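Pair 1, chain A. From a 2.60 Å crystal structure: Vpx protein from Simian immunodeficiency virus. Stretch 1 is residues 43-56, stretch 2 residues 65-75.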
# COMPACT_ATOMS: atom_id res chain seq x y z
N PHE A 43 5.96 13.04 16.36
CA PHE A 43 6.84 12.32 15.43
C PHE A 43 6.61 10.81 15.27
O PHE A 43 5.81 10.21 15.99
CB PHE A 43 8.29 12.57 15.81
CG PHE A 43 8.98 13.59 14.93
CD1 PHE A 43 8.74 14.95 15.10
CD2 PHE A 43 9.85 13.20 13.93
CE1 PHE A 43 9.36 15.88 14.30
CE2 PHE A 43 10.48 14.13 13.13
CZ PHE A 43 10.24 15.48 13.32
N LEU A 44 7.33 10.23 14.32
CA LEU A 44 7.41 8.79 14.06
C LEU A 44 7.79 7.97 15.28
O LEU A 44 7.50 6.78 15.37
CB LEU A 44 8.42 8.51 12.94
CG LEU A 44 8.20 9.17 11.58
CD1 LEU A 44 9.41 9.00 10.68
CD2 LEU A 44 6.94 8.63 10.90
N PHE A 45 8.47 8.64 16.21
CA PHE A 45 8.99 8.01 17.41
C PHE A 45 7.86 7.30 18.17
O PHE A 45 8.10 6.26 18.80
CB PHE A 45 9.65 9.07 18.29
CG PHE A 45 10.91 9.64 17.70
CD1 PHE A 45 12.07 8.90 17.63
CD2 PHE A 45 10.91 10.92 17.17
CE1 PHE A 45 13.22 9.44 17.08
CE2 PHE A 45 12.06 11.46 16.61
CZ PHE A 45 13.21 10.72 16.57
N ARG A 46 6.63 7.79 18.02
CA ARG A 46 5.50 7.21 18.75
C ARG A 46 5.32 5.77 18.38
O ARG A 46 5.08 4.92 19.24
CB ARG A 46 4.19 7.94 18.42
CG ARG A 46 3.57 8.66 19.58
CD ARG A 46 2.92 7.72 20.60
NE ARG A 46 2.57 8.45 21.82
CZ ARG A 46 1.50 9.22 21.97
NH1 ARG A 46 0.63 9.38 20.98
NH2 ARG A 46 1.31 9.85 23.12
N LEU A 47 5.51 5.48 17.10
CA LEU A 47 5.47 4.11 16.65
C LEU A 47 6.67 3.41 17.25
O LEU A 47 6.52 2.46 18.03
CB LEU A 47 5.50 4.05 15.12
CG LEU A 47 4.15 4.08 14.42
CD1 LEU A 47 4.32 3.87 12.93
CD2 LEU A 47 3.23 3.03 15.01
N TRP A 48 7.85 3.95 16.95
CA TRP A 48 9.10 3.34 17.36
C TRP A 48 9.11 3.05 18.84
O TRP A 48 9.25 1.89 19.26
CB TRP A 48 10.28 4.24 17.00
CG TRP A 48 11.54 3.75 17.60
CD1 TRP A 48 12.08 4.12 18.79
CD2 TRP A 48 12.40 2.74 17.06
NE1 TRP A 48 13.24 3.43 19.02
CE2 TRP A 48 13.46 2.57 17.97
CE3 TRP A 48 12.38 1.98 15.89
CZ2 TRP A 48 14.49 1.67 17.75
CZ3 TRP A 48 13.41 1.08 15.67
CH2 TRP A 48 14.45 0.94 16.60
N ASN A 49 8.88 4.09 19.63
CA ASN A 49 8.90 3.97 21.07
C ASN A 49 7.90 2.91 21.50
O ASN A 49 8.27 1.99 22.24
CB ASN A 49 8.58 5.30 21.74
CG ASN A 49 9.70 6.32 21.56
OD1 ASN A 49 10.85 5.96 21.35
ND2 ASN A 49 9.35 7.60 21.63
N THR A 50 6.68 2.98 20.99
CA THR A 50 5.67 2.03 21.44
C THR A 50 6.15 0.62 21.17
O THR A 50 6.07 -0.24 22.04
CB THR A 50 4.30 2.26 20.77
OG1 THR A 50 4.49 2.63 19.40
CG2 THR A 50 3.54 3.36 21.49
N CYS A 51 6.76 0.42 20.00
CA CYS A 51 7.21 -0.92 19.66
C CYS A 51 8.29 -1.37 20.63
O CYS A 51 8.21 -2.46 21.19
CB CYS A 51 7.71 -0.98 18.22
SG CYS A 51 6.38 -1.19 17.01
N VAL A 52 9.24 -0.48 20.91
CA VAL A 52 10.36 -0.87 21.76
C VAL A 52 9.82 -1.00 23.17
O VAL A 52 10.39 -1.69 24.01
CB VAL A 52 11.55 0.12 21.69
CG1 VAL A 52 11.21 1.44 22.34
CG2 VAL A 52 12.78 -0.47 22.36
N GLU A 53 8.70 -0.33 23.44
CA GLU A 53 8.06 -0.45 24.75
C GLU A 53 7.24 -1.72 24.84
O GLU A 53 7.14 -2.32 25.91
CB GLU A 53 7.18 0.76 25.05
CG GLU A 53 7.93 2.05 25.34
CD GLU A 53 7.03 3.27 25.30
OE1 GLU A 53 5.86 3.15 25.73
OE2 GLU A 53 7.48 4.34 24.85
N HIS A 54 6.65 -2.15 23.72
CA HIS A 54 5.67 -3.23 23.80
C HIS A 54 6.28 -4.63 23.68
O HIS A 54 6.21 -5.42 24.61
CB HIS A 54 4.60 -3.05 22.72
CG HIS A 54 3.38 -3.89 22.95
ND1 HIS A 54 3.13 -4.54 24.14
CD2 HIS A 54 2.33 -4.18 22.14
CE1 HIS A 54 1.98 -5.19 24.05
NE2 HIS A 54 1.48 -4.98 22.85
N TRP A 55 6.87 -4.92 22.53
CA TRP A 55 7.35 -6.27 22.27
C TRP A 55 8.71 -6.42 22.91
O TRP A 55 8.98 -7.43 23.57
CB TRP A 55 7.44 -6.55 20.78
CG TRP A 55 6.11 -6.83 20.19
CD1 TRP A 55 5.26 -7.84 20.53
CD2 TRP A 55 5.45 -6.05 19.20
NE1 TRP A 55 4.11 -7.75 19.79
CE2 TRP A 55 4.20 -6.66 18.96
CE3 TRP A 55 5.79 -4.91 18.48
CZ2 TRP A 55 3.30 -6.15 18.03
CZ3 TRP A 55 4.90 -4.41 17.56
CH2 TRP A 55 3.66 -5.03 17.34
N HIS A 56 9.56 -5.43 22.73
CA HIS A 56 10.84 -5.50 23.40
C HIS A 56 10.77 -5.41 24.91
O HIS A 56 11.31 -6.26 25.59
CB HIS A 56 11.80 -4.44 22.93
CG HIS A 56 13.03 -4.38 23.77
ND1 HIS A 56 13.68 -5.51 24.24
CD2 HIS A 56 13.71 -3.33 24.28
CE1 HIS A 56 14.70 -5.15 24.99
NE2 HIS A 56 14.73 -3.83 25.04
N TYR A 65 13.30 -8.06 16.78
CA TYR A 65 11.91 -8.43 16.57
C TYR A 65 11.02 -7.19 16.59
O TYR A 65 10.20 -6.99 15.70
CB TYR A 65 11.43 -9.43 17.63
CG TYR A 65 10.01 -9.88 17.39
CD1 TYR A 65 9.72 -10.84 16.44
CD2 TYR A 65 8.95 -9.32 18.10
CE1 TYR A 65 8.42 -11.25 16.20
CE2 TYR A 65 7.65 -9.72 17.87
CZ TYR A 65 7.39 -10.69 16.92
OH TYR A 65 6.10 -11.09 16.69
N ALA A 66 11.20 -6.36 17.62
CA ALA A 66 10.45 -5.12 17.75
C ALA A 66 10.71 -4.19 16.57
O ALA A 66 9.80 -3.50 16.09
CB ALA A 66 10.81 -4.42 19.06
N LYS A 67 11.95 -4.17 16.11
CA LYS A 67 12.31 -3.35 14.96
C LYS A 67 11.71 -3.92 13.68
O LYS A 67 11.37 -3.17 12.76
CB LYS A 67 13.83 -3.25 14.82
CG LYS A 67 14.48 -2.35 15.86
CD LYS A 67 15.98 -2.19 15.64
CE LYS A 67 16.66 -3.52 15.38
NZ LYS A 67 18.13 -3.32 15.22
N TYR A 68 11.53 -5.23 13.65
CA TYR A 68 10.90 -5.88 12.51
C TYR A 68 9.41 -5.55 12.43
O TYR A 68 8.89 -5.22 11.36
CB TYR A 68 11.10 -7.40 12.57
CG TYR A 68 10.39 -8.15 11.47
CD1 TYR A 68 10.78 -8.01 10.15
CD2 TYR A 68 9.34 -9.01 11.76
CE1 TYR A 68 10.13 -8.70 9.14
CE2 TYR A 68 8.69 -9.70 10.76
CZ TYR A 68 9.08 -9.54 9.45
OH TYR A 68 8.43 -10.23 8.46
N ARG A 69 8.73 -5.63 13.57
CA ARG A 69 7.31 -5.30 13.63
C ARG A 69 7.08 -3.81 13.35
O ARG A 69 6.09 -3.43 12.71
CB ARG A 69 6.74 -5.69 15.00
CG ARG A 69 6.77 -7.18 15.27
CD ARG A 69 5.86 -7.94 14.33
NE ARG A 69 4.47 -7.48 14.40
CZ ARG A 69 3.54 -8.03 15.18
NH1 ARG A 69 3.84 -9.07 15.94
NH2 ARG A 69 2.31 -7.55 15.19
N TYR A 70 8.01 -2.98 13.83
CA TYR A 70 8.01 -1.56 13.51
C TYR A 70 8.11 -1.36 12.00
O TYR A 70 7.33 -0.59 11.41
CB TYR A 70 9.17 -0.85 14.21
CG TYR A 70 9.43 0.56 13.70
CD1 TYR A 70 8.62 1.62 14.09
CD2 TYR A 70 10.47 0.82 12.82
CE1 TYR A 70 8.85 2.90 13.62
CE2 TYR A 70 10.71 2.09 12.35
CZ TYR A 70 9.90 3.13 12.75
OH TYR A 70 10.13 4.40 12.29
N LEU A 71 9.06 -2.06 11.40
CA LEU A 71 9.29 -2.03 9.96
C LEU A 71 8.02 -2.36 9.20
O LEU A 71 7.62 -1.62 8.30
CB LEU A 71 10.40 -3.02 9.59
CG LEU A 71 10.58 -3.38 8.11
CD1 LEU A 71 11.10 -2.21 7.31
CD2 LEU A 71 11.49 -4.59 7.96
N LEU A 72 7.39 -3.47 9.58
CA LEU A 72 6.13 -3.90 8.99
C LEU A 72 5.05 -2.82 9.06
O LEU A 72 4.47 -2.43 8.03
CB LEU A 72 5.64 -5.17 9.70
CG LEU A 72 5.98 -6.53 9.07
CD1 LEU A 72 7.38 -6.53 8.49
CD2 LEU A 72 5.83 -7.63 10.10
N LEU A 73 4.80 -2.34 10.28
CA LEU A 73 3.80 -1.30 10.48
C LEU A 73 4.04 -0.11 9.56
O LEU A 73 3.12 0.39 8.92
CB LEU A 73 3.79 -0.82 11.93
CG LEU A 73 3.22 -1.75 13.00
CD1 LEU A 73 3.01 -1.00 14.30
CD2 LEU A 73 1.93 -2.39 12.53
N MET A 74 5.29 0.32 9.49
CA MET A 74 5.59 1.53 8.73
C MET A 74 5.56 1.29 7.22
O MET A 74 5.32 2.22 6.46
CB MET A 74 6.92 2.12 9.16
CG MET A 74 6.82 3.62 9.36
SD MET A 74 8.40 4.40 9.67
CE MET A 74 9.08 4.29 8.03
N HIS A 75 5.83 0.06 6.78
CA HIS A 75 5.63 -0.27 5.37
C HIS A 75 4.15 -0.18 5.03
O HIS A 75 3.78 0.24 3.93
CB HIS A 75 6.14 -1.68 5.06
CG HIS A 75 7.51 -1.71 4.45
ND1 HIS A 75 8.21 -2.88 4.25
CD2 HIS A 75 8.31 -0.71 4.00
CE1 HIS A 75 9.38 -2.61 3.70
NE2 HIS A 75 9.46 -1.30 3.53

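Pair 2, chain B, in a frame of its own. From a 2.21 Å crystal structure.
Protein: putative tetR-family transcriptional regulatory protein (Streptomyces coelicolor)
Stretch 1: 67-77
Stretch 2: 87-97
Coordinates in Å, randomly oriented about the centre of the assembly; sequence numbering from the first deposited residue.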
# COMPACT_ATOMS: atom_id res chain seq x y z
N HIS B 67 -2.09 15.55 -7.67
CA HIS B 67 -3.23 15.82 -6.79
C HIS B 67 -2.96 15.56 -5.31
O HIS B 67 -3.25 16.40 -4.45
CB HIS B 67 -4.44 14.99 -7.27
CG HIS B 67 -5.51 14.82 -6.24
ND1 HIS B 67 -6.34 15.85 -5.85
CD2 HIS B 67 -5.88 13.74 -5.52
CE1 HIS B 67 -7.18 15.40 -4.93
NE2 HIS B 67 -6.92 14.12 -4.71
N ILE B 68 -2.41 14.38 -5.00
CA ILE B 68 -2.12 14.03 -3.61
C ILE B 68 -0.98 14.89 -3.08
O ILE B 68 -1.00 15.30 -1.91
CB ILE B 68 -1.77 12.53 -3.48
CG1 ILE B 68 -2.96 11.69 -3.94
CG2 ILE B 68 -1.47 12.19 -2.03
CD1 ILE B 68 -4.22 11.85 -3.09
N VAL B 69 -0.00 15.17 -3.93
CA VAL B 69 1.12 16.02 -3.53
C VAL B 69 0.57 17.38 -3.12
O VAL B 69 1.04 18.00 -2.17
CB VAL B 69 2.12 16.20 -4.69
CG1 VAL B 69 3.04 17.39 -4.42
CG2 VAL B 69 2.95 14.92 -4.85
N ALA B 70 -0.44 17.84 -3.85
CA ALA B 70 -1.05 19.12 -3.56
C ALA B 70 -1.77 19.05 -2.22
O ALA B 70 -1.91 20.05 -1.52
CB ALA B 70 -2.03 19.50 -4.66
N VAL B 71 -2.24 17.86 -1.86
CA VAL B 71 -2.94 17.69 -0.59
C VAL B 71 -1.92 17.90 0.53
O VAL B 71 -2.26 18.43 1.59
CB VAL B 71 -3.57 16.29 -0.46
CG1 VAL B 71 -4.19 16.13 0.92
CG2 VAL B 71 -4.65 16.11 -1.52
N PHE B 72 -0.68 17.48 0.28
CA PHE B 72 0.39 17.66 1.24
C PHE B 72 0.64 19.16 1.37
O PHE B 72 0.78 19.69 2.47
CB PHE B 72 1.66 16.95 0.76
CG PHE B 72 1.75 15.50 1.18
CD1 PHE B 72 2.80 15.06 1.98
CD2 PHE B 72 0.78 14.59 0.79
CE1 PHE B 72 2.88 13.72 2.39
CE2 PHE B 72 0.85 13.24 1.19
CZ PHE B 72 1.90 12.82 2.00
N ASP B 73 0.68 19.83 0.22
CA ASP B 73 0.91 21.26 0.18
C ASP B 73 -0.20 22.01 0.92
O ASP B 73 0.07 22.94 1.68
CB ASP B 73 0.95 21.76 -1.26
CG ASP B 73 1.30 23.23 -1.35
OD1 ASP B 73 1.09 23.82 -2.43
OD2 ASP B 73 1.79 23.78 -0.34
N GLU B 74 -1.44 21.59 0.69
CA GLU B 74 -2.58 22.22 1.34
C GLU B 74 -2.44 22.20 2.87
O GLU B 74 -2.65 23.23 3.53
CB GLU B 74 -3.88 21.51 0.95
CG GLU B 74 -5.14 22.22 1.45
CD GLU B 74 -6.40 21.39 1.28
OE1 GLU B 74 -6.66 20.89 0.16
OE2 GLU B 74 -7.14 21.23 2.28
N HIS B 75 -2.10 21.04 3.43
CA HIS B 75 -1.96 20.91 4.87
C HIS B 75 -0.69 21.50 5.43
O HIS B 75 -0.72 22.26 6.40
CB HIS B 75 -2.03 19.43 5.29
CG HIS B 75 -3.41 18.86 5.26
ND1 HIS B 75 -4.01 18.41 4.10
CD2 HIS B 75 -4.33 18.70 6.24
CE1 HIS B 75 -5.24 18.01 4.37
NE2 HIS B 75 -5.46 18.17 5.66
N LEU B 76 0.44 21.15 4.82
CA LEU B 76 1.74 21.61 5.27
C LEU B 76 2.03 23.07 4.96
O LEU B 76 2.67 23.77 5.76
CB LEU B 76 2.85 20.73 4.66
CG LEU B 76 2.98 19.28 5.15
CD1 LEU B 76 3.43 19.26 6.61
CD2 LEU B 76 1.67 18.56 4.99
N GLY B 77 1.58 23.54 3.81
CA GLY B 77 1.81 24.92 3.44
C GLY B 77 1.22 25.91 4.42
O GLY B 77 1.72 27.02 4.57
N GLU B 87 0.83 18.87 13.73
CA GLU B 87 -0.63 18.84 13.84
C GLU B 87 -1.22 18.73 12.43
O GLU B 87 -2.24 18.07 12.21
CB GLU B 87 -1.12 20.13 14.50
CG GLU B 87 -2.43 20.01 15.26
CD GLU B 87 -2.28 19.27 16.58
OE1 GLU B 87 -1.33 19.57 17.33
OE2 GLU B 87 -3.12 18.40 16.87
N ALA B 88 -0.58 19.41 11.49
CA ALA B 88 -1.01 19.41 10.10
C ALA B 88 -0.87 18.02 9.51
O ALA B 88 -1.72 17.57 8.73
CB ALA B 88 -0.17 20.41 9.30
N VAL B 89 0.21 17.33 9.86
CA VAL B 89 0.47 15.99 9.36
C VAL B 89 -0.58 15.01 9.86
O VAL B 89 -0.98 14.11 9.14
CB VAL B 89 1.88 15.50 9.77
CG1 VAL B 89 2.05 14.02 9.41
CG2 VAL B 89 2.94 16.34 9.05
N ALA B 90 -1.02 15.19 11.11
CA ALA B 90 -2.03 14.31 11.67
C ALA B 90 -3.29 14.46 10.84
O ALA B 90 -3.96 13.47 10.52
CB ALA B 90 -2.31 14.67 13.15
N ASP B 91 -3.61 15.71 10.50
CA ASP B 91 -4.78 16.00 9.70
C ASP B 91 -4.65 15.33 8.34
O ASP B 91 -5.61 14.78 7.81
CB ASP B 91 -4.92 17.52 9.49
CG ASP B 91 -5.25 18.25 10.77
OD1 ASP B 91 -5.10 19.49 10.80
OD2 ASP B 91 -5.66 17.59 11.74
N LEU B 92 -3.45 15.40 7.79
CA LEU B 92 -3.17 14.82 6.48
C LEU B 92 -3.42 13.32 6.52
O LEU B 92 -4.09 12.77 5.65
CB LEU B 92 -1.71 15.07 6.11
CG LEU B 92 -1.27 15.38 4.68
CD1 LEU B 92 0.23 15.14 4.60
CD2 LEU B 92 -2.00 14.51 3.67
N VAL B 93 -2.88 12.66 7.54
CA VAL B 93 -3.03 11.22 7.69
C VAL B 93 -4.49 10.79 7.77
O VAL B 93 -4.89 9.84 7.09
CB VAL B 93 -2.30 10.70 8.95
CG1 VAL B 93 -2.80 9.30 9.29
CG2 VAL B 93 -0.80 10.67 8.70
N HIS B 94 -5.28 11.47 8.59
CA HIS B 94 -6.68 11.09 8.71
C HIS B 94 -7.49 11.39 7.45
O HIS B 94 -8.33 10.60 7.03
CB HIS B 94 -7.30 11.75 9.95
CG HIS B 94 -6.86 11.10 11.23
ND1 HIS B 94 -7.75 10.63 12.17
CD2 HIS B 94 -5.62 10.77 11.69
CE1 HIS B 94 -7.08 10.04 13.15
NE2 HIS B 94 -5.79 10.11 12.88
N GLU B 95 -7.21 12.52 6.81
CA GLU B 95 -7.93 12.84 5.59
C GLU B 95 -7.62 11.81 4.48
O GLU B 95 -8.52 11.31 3.82
CB GLU B 95 -7.56 14.24 5.10
CG GLU B 95 -8.29 14.65 3.84
CD GLU B 95 -7.98 16.07 3.40
OE1 GLU B 95 -7.90 16.97 4.27
OE2 GLU B 95 -7.83 16.29 2.18
N LEU B 96 -6.35 11.48 4.30
CA LEU B 96 -5.96 10.52 3.27
C LEU B 96 -6.46 9.11 3.53
O LEU B 96 -6.68 8.35 2.60
CB LEU B 96 -4.44 10.46 3.14
CG LEU B 96 -3.61 11.67 2.70
CD1 LEU B 96 -2.13 11.33 2.93
CD2 LEU B 96 -3.87 12.01 1.24
N SER B 97 -6.64 8.75 4.80
CA SER B 97 -7.10 7.42 5.13
C SER B 97 -8.60 7.21 5.04
O SER B 97 -9.05 6.08 4.90
CB SER B 97 -6.64 7.02 6.54
OG SER B 97 -7.38 7.72 7.54

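Pair 1 and pair 2 each pack two helices of one chain against each other, running in roughly opposite directions. The helix axes make an angle of 139° in pair 1 and 146° in pair 2. Their closest approaches are 8.8 Å and 8.7 Å. Fourteen central residues superpose with an RMSD of 0.4 Å. Neither pair has a hydrogen bond across the stretches, so the contact is one of side-chain packing.

One match keeps the residue type. A66(A) falls on A88(B), and both methyl groups meet backbone of the facing helix. In pair 1, A66(A) CB lies 3.9 Å from C51(A) O. In pair 2, A88(B) CB lies 3.5 Å from H75(B) O. C51(A) and H75(B) are also matched positions. An alanine sits where the backbones are near: the CA atoms of H75(B) and A88(B) are 5.5 Å apart.

The centre of the second helix is filled differently. Y70(A) matches L92(B). The tyrosine presents a ring face to W48(A), whose edge points at it. The ring centroids are 5.2 Å apart and the planes stand at 86°. L47(A) meets the edge of the tyrosine ring, with L47(A) CB 3.8 Å from Y70(A) CE1. In pair 2 the roles change. F72(B), which matches W48(A), offers its own ring face, and L92(B) CD1 sits 3.5 Å from the centroid of the F72(B) ring. L92(B) lodges as a knob among V71(B), F72(B), H75(B) and L76(B).

C51(A) and H75(B) both point toward the facing helix but differ in size. The thiol is compact: C51(A) SG lies 4.0 Å from Y70(A) CB. The imidazole of H75(B) is a knob among A88(B), D91(B), L92(B) and E95(B), and L92(B) CA lies over its face. Within its own helix, H75(B) ND1 donates to V71(B) O at 3.1 Å.

Farther along, L47(A) matches V71(B), L73(A) matches E95(B) and M74(A) matches L96(B). L47(A) CD2 approaches L73(A) CD1 at 4.1 Å, and L47(A) CD1 approaches M74(A) CG at 4.4 Å. The shorter V71(B) uses CG1 to reach L96(B) CD2 at 4.1 Å. Its CG1 also lies 3.9 Å from E95(B) OE2, so a carboxylate stands where pair 1 has a leucine methyl.

V52(A) matches L76(B). The valine contributes little, whereas L76(B) CD2 reaches L92(B) CD1 at 3.7 Å.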